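Local coordinates for S-adenosyl-L-methionine:salicylic acid carboxyl methyltransferase (Clarkia breweri, PDB 1M6E), which catalyses methyl transfer from S-adenosyl-L-methionine to the carboxyl group of salicylic acid, giving the volatile ester methyl salicylate, at residues R52-D57 against E91-L96; H144-L149 against V206-G211; G202-L207 against I351-R356. All coordinates share one frame; numbering follows the deposited sequence.

Contact 1 of 3, residues R52-D57 against E91-L96; sequences RLAIAD and EYQIFL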
loop_
_atom_site.group_PDB
_atom_site.type_symbol
_atom_site.label_atom_id
_atom_site.label_comp_id
_atom_site.label_asym_id
_atom_site.label_seq_id
_atom_site.Cartn_x
_atom_site.Cartn_y
_atom_site.Cartn_z
ATOM N N ARG A 52 7.674 -5.571 -21.009
ATOM C CA ARG A 52 6.882 -5.299 -19.802
ATOM C C ARG A 52 5.460 -5.791 -19.859
ATOM O O ARG A 52 4.710 -5.434 -20.753
ATOM C CB ARG A 52 6.833 -3.805 -19.527
ATOM C CG ARG A 52 6.748 -3.451 -18.055
ATOM C CD ARG A 52 6.730 -1.936 -17.842
ATOM N NE ARG A 52 5.365 -1.411 -17.785
ATOM C CZ ARG A 52 4.720 -0.815 -18.788
ATOM N NH1 ARG A 52 5.299 -0.634 -19.978
ATOM N NH2 ARG A 52 3.467 -0.418 -18.596
ATOM N N LEU A 53 5.092 -6.631 -18.916
ATOM C CA LEU A 53 3.729 -7.103 -18.857
ATOM C C LEU A 53 3.239 -6.414 -17.585
ATOM O O LEU A 53 3.983 -6.311 -16.613
ATOM C CB LEU A 53 3.689 -8.627 -18.726
ATOM C CG LEU A 53 2.343 -9.293 -18.386
ATOM C CD1 LEU A 53 1.300 -9.006 -19.442
ATOM C CD2 LEU A 53 2.538 -10.778 -18.277
ATOM N N ALA A 54 2.009 -5.917 -17.590
ATOM C CA ALA A 54 1.475 -5.218 -16.427
ATOM C C ALA A 54 0.088 -5.684 -16.006
ATOM O O ALA A 54 -0.919 -5.115 -16.393
ATOM C CB ALA A 54 1.466 -3.723 -16.700
ATOM N N ILE A 55 0.054 -6.727 -15.199
ATOM C CA ILE A 55 -1.182 -7.287 -14.696
ATOM C C ILE A 55 -1.645 -6.450 -13.513
ATOM O O ILE A 55 -0.814 -5.915 -12.777
ATOM C CB ILE A 55 -0.929 -8.711 -14.224
ATOM C CG1 ILE A 55 -0.215 -9.480 -15.332
ATOM C CG2 ILE A 55 -2.235 -9.377 -13.825
ATOM C CD1 ILE A 55 0.002 -10.956 -15.028
ATOM N N ALA A 56 -2.959 -6.357 -13.315
ATOM C CA ALA A 56 -3.516 -5.568 -12.214
ATOM C C ALA A 56 -4.780 -6.161 -11.630
ATOM O O ALA A 56 -5.785 -6.219 -12.330
ATOM C CB ALA A 56 -3.825 -4.170 -12.710
ATOM N N ASP A 57 -4.764 -6.577 -10.363
ATOM C CA ASP A 57 -5.971 -7.146 -9.742
ATOM C C ASP A 57 -6.857 -6.024 -9.188
ATOM O O ASP A 57 -6.409 -5.178 -8.438
ATOM C CB ASP A 57 -5.621 -8.141 -8.617
ATOM C CG ASP A 57 -6.794 -9.136 -8.293
ATOM O OD1 ASP A 57 -7.926 -8.703 -7.929
ATOM O OD2 ASP A 57 -6.573 -10.372 -8.402
ATOM N N GLU A 91 9.354 -8.208 -17.506
ATOM C CA GLU A 91 9.371 -7.907 -16.075
ATOM C C GLU A 91 7.891 -7.782 -15.738
ATOM O O GLU A 91 7.129 -7.176 -16.501
ATOM C CB GLU A 91 10.067 -6.580 -15.792
ATOM C CG GLU A 91 11.565 -6.671 -15.833
ATOM C CD GLU A 91 12.242 -5.324 -15.655
ATOM O OE1 GLU A 91 11.977 -4.413 -16.477
ATOM O OE2 GLU A 91 13.046 -5.183 -14.702
ATOM N N TYR A 92 7.457 -8.361 -14.627
ATOM C CA TYR A 92 6.044 -8.254 -14.315
ATOM C C TYR A 92 5.796 -7.084 -13.402
ATOM O O TYR A 92 6.511 -6.905 -12.406
ATOM C CB TYR A 92 5.542 -9.537 -13.681
ATOM C CG TYR A 92 5.757 -10.716 -14.569
ATOM C CD1 TYR A 92 7.012 -11.330 -14.662
ATOM C CD2 TYR A 92 4.721 -11.192 -15.371
ATOM C CE1 TYR A 92 7.230 -12.397 -15.539
ATOM C CE2 TYR A 92 4.923 -12.253 -16.250
ATOM C CZ TYR A 92 6.175 -12.850 -16.330
ATOM O OH TYR A 92 6.345 -13.891 -17.208
ATOM N N GLN A 93 4.816 -6.257 -13.762
ATOM C CA GLN A 93 4.491 -5.112 -12.929
ATOM C C GLN A 93 3.066 -5.194 -12.458
ATOM O O GLN A 93 2.128 -4.908 -13.197
ATOM C CB GLN A 93 4.697 -3.824 -13.661
ATOM C CG GLN A 93 4.435 -2.658 -12.792
ATOM C CD GLN A 93 4.893 -1.425 -13.469
ATOM O OE1 GLN A 93 4.609 -1.240 -14.656
ATOM N NE2 GLN A 93 5.616 -0.560 -12.743
ATOM N N ILE A 94 2.931 -5.564 -11.191
ATOM C CA ILE A 94 1.651 -5.777 -10.560
ATOM C C ILE A 94 1.007 -4.630 -9.801
ATOM O O ILE A 94 1.654 -3.881 -9.070
ATOM C CB ILE A 94 1.767 -6.951 -9.636
ATOM C CG1 ILE A 94 2.330 -8.126 -10.412
ATOM C CG2 ILE A 94 0.421 -7.259 -9.026
ATOM C CD1 ILE A 94 2.430 -9.362 -9.559
ATOM N N PHE A 95 -0.300 -4.527 -9.978
ATOM C CA PHE A 95 -1.083 -3.499 -9.326
ATOM C C PHE A 95 -2.242 -4.092 -8.548
ATOM O O PHE A 95 -3.196 -4.574 -9.165
ATOM C CB PHE A 95 -1.601 -2.533 -10.382
ATOM C CG PHE A 95 -0.537 -1.660 -10.951
ATOM C CD1 PHE A 95 0.005 -1.920 -12.192
ATOM C CD2 PHE A 95 -0.007 -0.621 -10.191
ATOM C CE1 PHE A 95 1.074 -1.155 -12.667
ATOM C CE2 PHE A 95 1.049 0.140 -10.650
ATOM C CZ PHE A 95 1.593 -0.126 -11.885
ATOM N N LEU A 96 -2.153 -4.061 -7.211
ATOM C CA LEU A 96 -3.205 -4.582 -6.329
ATOM C C LEU A 96 -4.048 -3.394 -5.905
ATOM O O LEU A 96 -3.565 -2.488 -5.208
ATOM C CB LEU A 96 -2.621 -5.228 -5.088
ATOM C CG LEU A 96 -1.569 -6.304 -5.305
ATOM C CD1 LEU A 96 -1.091 -6.768 -3.969
ATOM C CD2 LEU A 96 -2.119 -7.448 -6.143
#
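Arg52-Asp57 and Glu91-Leu96 are neighbouring parallel strands of the Rossmann-like methyltransferase sheet, joined through helix 74-82 as a beta-alpha-beta unit. Their end-to-end directions differ by 18°. The first strand is interrupted at Ala54-Ile55, and the pairing resumes at Ala56. The bonds run Leu53 N to Glu91 O, Gln93 N to Leu53 O (3.0 Å) and Phe95 N to Ile55 O (3.2 Å). Asp57 N to Phe95 O is weak.

On the face of Arg52, Ala56 and Phe95, Arg52 gives its NE-H to Gln93 OE1 at 3.2 Å. The oxygen sits at the edge of the guanidinium, near its plane, while the amide plane is turned 77° from it. Gln93 CG is anti to the backbone N (chi1 -177°), and the extended chain beyond it carries OE1 to the arginine. Glu91, on this face too, forms a salt bridge to Arg133 of the second subunit. Further along, Ala56 CB meets Phe95 CB at 3.6 Å and lies at the edge of the ring. Phe135 meets this ring edge-to-face.

On the other face, Leu53 CD2 touches Tyr92 CE2 at 3.5 Å, approaching the ring obliquely. Tyr92 OH bonds to Glu78 of helix 74-82.

Asp57 lies near the C-terminal end of strand 52-58. The nearest atoms of its side chain and of bound S-adenosyl-L-homocysteine are about 4 Å apart. Asp57 OD2 is hydrogen-bonded to His144 ND1. Leu96 probably helps to bind the cofactor, as in related enzymes. The chemistry thus changes along the pair, from a side-chain hydrogen bond beside the subunit interface to an aspartate hydrogen-bonded to a histidine at the cofactor end.

Contact 2 of 3, residues H144-L149 against V206-G211; sequences HSSYSL and VLTILG. With SAH (S-adenosyl-L-homocysteine), chain C.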
loop_
_atom_site.group_PDB
_atom_site.type_symbol
_atom_site.label_atom_id
_atom_site.label_comp_id
_atom_site.label_asym_id
_atom_site.label_seq_id
_atom_site.Cartn_x
_atom_site.Cartn_y
_atom_site.Cartn_z
ATOM N N HIS A 144 -7.249 -8.474 -13.959
ATOM C CA HIS A 144 -8.020 -9.557 -13.377
ATOM C C HIS A 144 -9.063 -9.028 -12.368
ATOM O O HIS A 144 -8.904 -7.933 -11.882
ATOM C CB HIS A 144 -7.103 -10.572 -12.681
ATOM C CG HIS A 144 -7.871 -11.683 -12.057
ATOM N ND1 HIS A 144 -8.183 -11.701 -10.713
ATOM C CD2 HIS A 144 -8.599 -12.673 -12.624
ATOM C CE1 HIS A 144 -9.080 -12.646 -10.482
ATOM N NE2 HIS A 144 -9.352 -13.246 -11.627
ATOM N N SER A 145 -10.137 -9.774 -12.080
ATOM C CA SER A 145 -11.093 -9.319 -11.076
ATOM C C SER A 145 -12.211 -10.214 -10.626
ATOM O O SER A 145 -13.278 -10.199 -11.224
ATOM C CB SER A 145 -11.752 -7.994 -11.479
ATOM O OG SER A 145 -12.841 -7.710 -10.588
ATOM N N SER A 146 -12.016 -10.954 -9.545
ATOM C CA SER A 146 -13.103 -11.791 -9.029
ATOM C C SER A 146 -13.925 -11.095 -7.920
ATOM O O SER A 146 -13.505 -10.099 -7.331
ATOM C CB SER A 146 -12.572 -13.125 -8.498
ATOM O OG SER A 146 -12.531 -14.094 -9.520
ATOM N N TYR A 147 -15.105 -11.648 -7.671
ATOM C CA TYR A 147 -16.058 -11.205 -6.659
ATOM C C TYR A 147 -15.962 -9.794 -6.080
ATOM O O TYR A 147 -16.123 -9.585 -4.857
ATOM C CB TYR A 147 -16.056 -12.213 -5.519
ATOM C CG TYR A 147 -16.872 -13.444 -5.781
ATOM C CD1 TYR A 147 -17.634 -13.996 -4.767
ATOM C CD2 TYR A 147 -16.912 -14.048 -7.043
ATOM C CE1 TYR A 147 -18.431 -15.116 -4.987
ATOM C CE2 TYR A 147 -17.703 -15.175 -7.279
ATOM C CZ TYR A 147 -18.463 -15.703 -6.236
ATOM O OH TYR A 147 -19.267 -16.806 -6.391
ATOM N N SER A 148 -15.715 -8.814 -6.939
ATOM C CA SER A 148 -15.647 -7.459 -6.448
ATOM C C SER A 148 -16.520 -6.539 -7.276
ATOM O O SER A 148 -17.061 -5.556 -6.773
ATOM C CB SER A 148 -14.231 -6.959 -6.479
ATOM O OG SER A 148 -13.930 -6.500 -7.769
ATOM N N LEU A 149 -16.690 -6.862 -8.545
ATOM C CA LEU A 149 -17.493 -6.001 -9.384
ATOM C C LEU A 149 -19.023 -5.916 -9.156
ATOM O O LEU A 149 -19.707 -5.140 -9.826
ATOM C CB LEU A 149 -17.162 -6.309 -10.832
ATOM C CG LEU A 149 -16.443 -5.038 -11.246
ATOM C CD1 LEU A 149 -15.668 -5.271 -12.514
ATOM C CD2 LEU A 149 -17.513 -3.918 -11.390
ATOM N N VAL A 206 -10.368 -10.165 -17.421
ATOM C CA VAL A 206 -11.187 -11.313 -17.055
ATOM C C VAL A 206 -11.915 -10.990 -15.729
ATOM O O VAL A 206 -11.366 -11.126 -14.627
ATOM C CB VAL A 206 -10.325 -12.581 -16.909
ATOM C CG1 VAL A 206 -11.222 -13.783 -16.635
ATOM C CG2 VAL A 206 -9.460 -12.779 -18.167
ATOM N N LEU A 207 -13.163 -10.556 -15.859
ATOM C CA LEU A 207 -13.997 -10.167 -14.737
ATOM C C LEU A 207 -14.948 -11.289 -14.318
ATOM O O LEU A 207 -15.597 -11.891 -15.158
ATOM C CB LEU A 207 -14.767 -8.908 -15.137
ATOM C CG LEU A 207 -13.837 -7.821 -15.705
ATOM C CD1 LEU A 207 -14.607 -6.530 -15.970
ATOM C CD2 LEU A 207 -12.715 -7.555 -14.720
ATOM N N THR A 208 -15.010 -11.573 -13.020
ATOM C CA THR A 208 -15.874 -12.626 -12.459
ATOM C C THR A 208 -16.805 -11.967 -11.426
ATOM O O THR A 208 -16.421 -11.757 -10.281
ATOM C CB THR A 208 -15.036 -13.745 -11.699
ATOM O OG1 THR A 208 -14.110 -14.377 -12.599
ATOM C CG2 THR A 208 -15.973 -14.789 -11.044
ATOM N N ILE A 209 -18.027 -11.650 -11.823
ATOM C CA ILE A 209 -18.970 -11.003 -10.920
ATOM C C ILE A 209 -19.924 -12.037 -10.389
ATOM O O ILE A 209 -20.389 -12.892 -11.144
ATOM C CB ILE A 209 -19.836 -9.941 -11.670
ATOM C CG1 ILE A 209 -18.942 -8.862 -12.283
ATOM C CG2 ILE A 209 -20.871 -9.335 -10.727
ATOM C CD1 ILE A 209 -19.682 -7.908 -13.204
ATOM N N LEU A 210 -20.231 -11.971 -9.106
ATOM C CA LEU A 210 -21.206 -12.899 -8.560
ATOM C C LEU A 210 -22.590 -12.370 -8.954
ATOM O O LEU A 210 -23.008 -11.290 -8.503
ATOM C CB LEU A 210 -21.108 -12.942 -7.054
ATOM C CG LEU A 210 -22.382 -13.441 -6.392
ATOM C CD1 LEU A 210 -22.069 -14.740 -5.703
ATOM C CD2 LEU A 210 -22.912 -12.420 -5.404
ATOM N N GLY A 211 -23.290 -13.136 -9.793
ATOM C CA GLY A 211 -24.614 -12.755 -10.264
ATOM C C GLY A 211 -25.666 -13.862 -10.242
ATOM O O GLY A 211 -25.864 -14.542 -9.210
HETATM N N SAH C . -10.744 -10.665 -5.234
HETATM C CA SAH C . -10.777 -11.543 -3.974
HETATM C CB SAH C . -11.735 -11.036 -2.879
HETATM C CG SAH C . -12.447 -9.779 -3.157
HETATM S SD SAH C . -13.629 -9.150 -1.914
HETATM C C SAH C . -11.246 -12.975 -4.226
HETATM O O SAH C . -11.585 -13.337 -5.392
HETATM O OXT SAH C . -11.253 -13.717 -3.157
HETATM C "C5'" SAH C . -14.009 -7.665 -2.780
HETATM C "C4'" SAH C . -13.080 -6.394 -2.533
HETATM O "O4'" SAH C . -13.697 -5.426 -3.440
HETATM C "C3'" SAH C . -13.295 -5.727 -1.122
HETATM O "O3'" SAH C . -11.998 -5.774 -0.290
HETATM C "C2'" SAH C . -13.616 -4.327 -1.400
HETATM O "O2'" SAH C . -13.105 -3.297 -0.623
HETATM C "C1'" SAH C . -13.388 -4.260 -2.988
HETATM N N9 SAH C . -14.167 -3.193 -3.576
HETATM C C8 SAH C . -15.506 -2.886 -3.473
HETATM N N7 SAH C . -15.857 -1.818 -4.127
HETATM C C5 SAH C . -14.673 -1.406 -4.692
HETATM C C6 SAH C . -14.341 -0.308 -5.519
HETATM N N6 SAH C . -15.274 0.570 -5.884
HETATM N N1 SAH C . -13.036 -0.131 -5.960
HETATM C C2 SAH C . -12.089 -1.044 -5.569
HETATM N N3 SAH C . -12.305 -2.127 -4.771
HETATM C C4 SAH C . -13.625 -2.248 -4.367
#
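The Tyr147 ring has Leu210 CB over the centre of one face, 4.0 Å from the centroid and 12° off the ring normal, a CH-pi contact. Leu210 CD1 reaches farther out, to Tyr147 CE1 and, at 3.5 Å, Tyr147 OH. Thr208 O approaches the ring obliquely. The phenol OH bonds to Asn349, and Gln25 and Val28 of helix 23-31 also touch the Tyr147 side chain. The second flat group, the His144 ring, meets Val206 O obliquely through CD2 at 3.7 Å. Its ND1 bonds to Asp57.

The strands are parallel. Thr208 N gives a nearly straight bond to Ser145 O (2.8 Å, 175° at the hydrogen). Ser145 N to Val206 O is weak. Beside this ladder, Ser145 CB packs on Leu207 CD2 at 3.4 Å, and Ser146 OG lies against Thr208 CB.

Farther along, the Leu149 side chain points toward strand 204-211. Leu149 CB packs on Ile209 CG1, and its CD1 meets Leu207 CD1. Phe191 of helix 181-198 touches both Leu149 and Leu207.

Ser146 and Ser148 meet bound S-adenosyl-L-homocysteine through their CB atoms. Ser146 CB is 3.3 Å from the carboxylate O, and Ser148 CB is 3.4 Å from the ribose O4'. Ser148 OG bonds to Leu58 O. The nearest atoms of the Tyr147 side chain and bound salicylate are about 4 Å apart. A loop at the C-terminal end of a parallel strand, lining the cofactor pocket, is typical of Rossmann-like methyltransferases; here it faces the substrate as well.

Contact 3 of 3, residues G202-L207 against I351-R356; sequences GGRMVL and IVSLIR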
loop_
_atom_site.group_PDB
_atom_site.type_symbol
_atom_site.label_atom_id
_atom_site.label_comp_id
_atom_site.label_asym_id
_atom_site.label_seq_id
_atom_site.Cartn_x
_atom_site.Cartn_y
_atom_site.Cartn_z
ATOM N N GLY A 202 -4.442 -4.074 -27.186
ATOM C CA GLY A 202 -4.433 -5.523 -27.286
ATOM C C GLY A 202 -4.911 -6.172 -25.975
ATOM O O GLY A 202 -5.403 -7.308 -25.967
ATOM N N GLY A 203 -4.782 -5.418 -24.876
ATOM C CA GLY A 203 -5.116 -5.855 -23.516
ATOM C C GLY A 203 -6.339 -6.682 -23.219
ATOM O O GLY A 203 -7.330 -6.555 -23.911
ATOM N N ARG A 204 -6.269 -7.517 -22.178
ATOM C CA ARG A 204 -7.397 -8.394 -21.796
ATOM C C ARG A 204 -7.909 -8.118 -20.369
ATOM O O ARG A 204 -7.158 -7.624 -19.524
ATOM C CB ARG A 204 -6.979 -9.869 -21.878
ATOM C CG ARG A 204 -6.291 -10.286 -23.174
ATOM C CD ARG A 204 -7.284 -10.634 -24.281
ATOM N NE ARG A 204 -8.107 -11.794 -23.944
ATOM C CZ ARG A 204 -8.684 -12.589 -24.842
ATOM N NH1 ARG A 204 -8.530 -12.363 -26.145
ATOM N NH2 ARG A 204 -9.426 -13.610 -24.433
ATOM N N MET A 205 -9.182 -8.437 -20.111
ATOM C CA MET A 205 -9.792 -8.247 -18.802
ATOM C C MET A 205 -10.642 -9.446 -18.505
ATOM O O MET A 205 -11.558 -9.707 -19.255
ATOM C CB MET A 205 -10.742 -7.059 -18.769
ATOM C CG MET A 205 -10.130 -5.696 -18.602
ATOM S SD MET A 205 -11.286 -4.542 -17.783
ATOM C CE MET A 205 -12.686 -4.576 -18.839
ATOM N N VAL A 206 -10.368 -10.165 -17.421
ATOM C CA VAL A 206 -11.187 -11.313 -17.055
ATOM C C VAL A 206 -11.915 -10.990 -15.729
ATOM O O VAL A 206 -11.366 -11.126 -14.627
ATOM C CB VAL A 206 -10.325 -12.581 -16.909
ATOM C CG1 VAL A 206 -11.222 -13.783 -16.635
ATOM C CG2 VAL A 206 -9.460 -12.779 -18.167
ATOM N N LEU A 207 -13.163 -10.556 -15.859
ATOM C CA LEU A 207 -13.997 -10.167 -14.737
ATOM C C LEU A 207 -14.948 -11.289 -14.318
ATOM O O LEU A 207 -15.597 -11.891 -15.158
ATOM C CB LEU A 207 -14.767 -8.908 -15.137
ATOM C CG LEU A 207 -13.837 -7.821 -15.705
ATOM C CD1 LEU A 207 -14.607 -6.530 -15.970
ATOM C CD2 LEU A 207 -12.715 -7.555 -14.720
ATOM N N ILE A 351 -19.108 -14.724 -15.700
ATOM C CA ILE A 351 -17.681 -14.584 -15.953
ATOM C C ILE A 351 -17.613 -14.037 -17.317
ATOM O O ILE A 351 -18.364 -14.473 -18.165
ATOM C CB ILE A 351 -16.881 -15.950 -16.016
ATOM C CG1 ILE A 351 -16.953 -16.695 -14.688
ATOM C CG2 ILE A 351 -15.404 -15.698 -16.377
ATOM C CD1 ILE A 351 -17.918 -17.856 -14.732
ATOM N N VAL A 352 -16.688 -13.118 -17.540
ATOM C CA VAL A 352 -16.529 -12.531 -18.840
ATOM C C VAL A 352 -15.066 -12.333 -19.179
ATOM O O VAL A 352 -14.296 -11.888 -18.330
ATOM C CB VAL A 352 -17.183 -11.192 -18.882
ATOM C CG1 VAL A 352 -16.787 -10.499 -20.149
ATOM C CG2 VAL A 352 -18.661 -11.353 -18.804
ATOM N N SER A 353 -14.660 -12.685 -20.395
ATOM C CA SER A 353 -13.276 -12.434 -20.779
ATOM C C SER A 353 -13.479 -11.358 -21.842
ATOM O O SER A 353 -14.479 -11.405 -22.549
ATOM C CB SER A 353 -12.608 -13.688 -21.337
ATOM O OG SER A 353 -11.241 -13.424 -21.595
ATOM N N LEU A 354 -12.571 -10.387 -21.952
ATOM C CA LEU A 354 -12.788 -9.279 -22.884
ATOM C C LEU A 354 -11.511 -8.818 -23.503
ATOM O O LEU A 354 -10.426 -9.215 -23.059
ATOM C CB LEU A 354 -13.419 -8.072 -22.161
ATOM C CG LEU A 354 -14.706 -8.232 -21.307
ATOM C CD1 LEU A 354 -14.925 -6.998 -20.388
ATOM C CD2 LEU A 354 -15.906 -8.458 -22.230
ATOM N N ILE A 355 -11.645 -7.985 -24.541
ATOM C CA ILE A 355 -10.481 -7.416 -25.237
ATOM C C ILE A 355 -10.724 -5.956 -25.562
ATOM O O ILE A 355 -11.752 -5.607 -26.115
ATOM C CB ILE A 355 -10.143 -8.094 -26.610
ATOM C CG1 ILE A 355 -10.571 -9.556 -26.655
ATOM C CG2 ILE A 355 -8.648 -8.072 -26.820
ATOM C CD1 ILE A 355 -10.056 -10.279 -27.858
ATOM N N ARG A 356 -9.797 -5.095 -25.184
ATOM C CA ARG A 356 -9.934 -3.691 -25.514
ATOM C C ARG A 356 -9.920 -3.873 -27.020
ATOM O O ARG A 356 -9.119 -4.677 -27.507
ATOM C CB ARG A 356 -8.700 -2.907 -25.036
ATOM C CG ARG A 356 -8.659 -1.469 -25.491
ATOM C CD ARG A 356 -9.984 -0.801 -25.211
ATOM N NE ARG A 356 -10.027 0.534 -25.778
ATOM C CZ ARG A 356 -11.127 1.097 -26.251
ATOM N NH1 ARG A 356 -12.283 0.441 -26.229
ATOM N NH2 ARG A 356 -11.062 2.317 -26.755
#
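Strands 204-207 and 351-355 run antiparallel at 168°, with Met205-Leu354 and Leu207-Val352 as hydrogen-bonded pairs and Arg204-Ile355 and Val206-Ser353 as non-hydrogen-bonded pairs. Val352 N to Leu207 O is 2.9 Å. Met205 N bonds to Leu354 O, and the return bond from Leu354 N to Met205 O is weak. Before the strand, Gly203 O accepts Arg356 N at 3.1 Å.

Arg204 and Ile355 lie side by side and point the same way. The arginine chain bends at chi2 (-84°), which turns CD toward Leu354 O and Ile355. Ile355 CG1 lies over one face of the guanidinium, 3.5 Å from Arg204 NH1. Arg204 NH2 gives a weak bond to Ser353 OG (3.4 Å). Asp275 is a second, long and weak partner of NH2. Helix 33-44 packs on this face.

On the opposite face, Met205 CE touches Leu354 CD1 at 3.6 Å, the two chains crossing. Helix 260-268 packs against Leu354 and Val352. Arg356 leads away, and its NH1 bonds to Ser271 O.

One face is therefore mixed, with a guanidinium resting on a hydrocarbon chain and weak polar partners. The other is apolar, and the backbone ladder supplies most of the hydrogen bonds.

How the contacts relate
From the N terminus, contact 1 closes first: strand 52-58 pairs with strand 91-98 across 33 residues that hold helix 74-82. Contact 2 follows in series, closing a loop of 56 residues that holds helix 181-198. Contact 3 begins where contact 2 ends, on strand 204-211, and shares Val206 and Leu207 with it. Its loop is the longest, 143 residues, and brings strand 346-355 back beside that strand. Contacts 1 and 2 meet where strands 52-58 and 143-146 are neighbours, through Asp57 and His144. Contacts 1 and 3 do not touch. Together they span five consecutive strands of one sheet, four parallel and the last antiparallel.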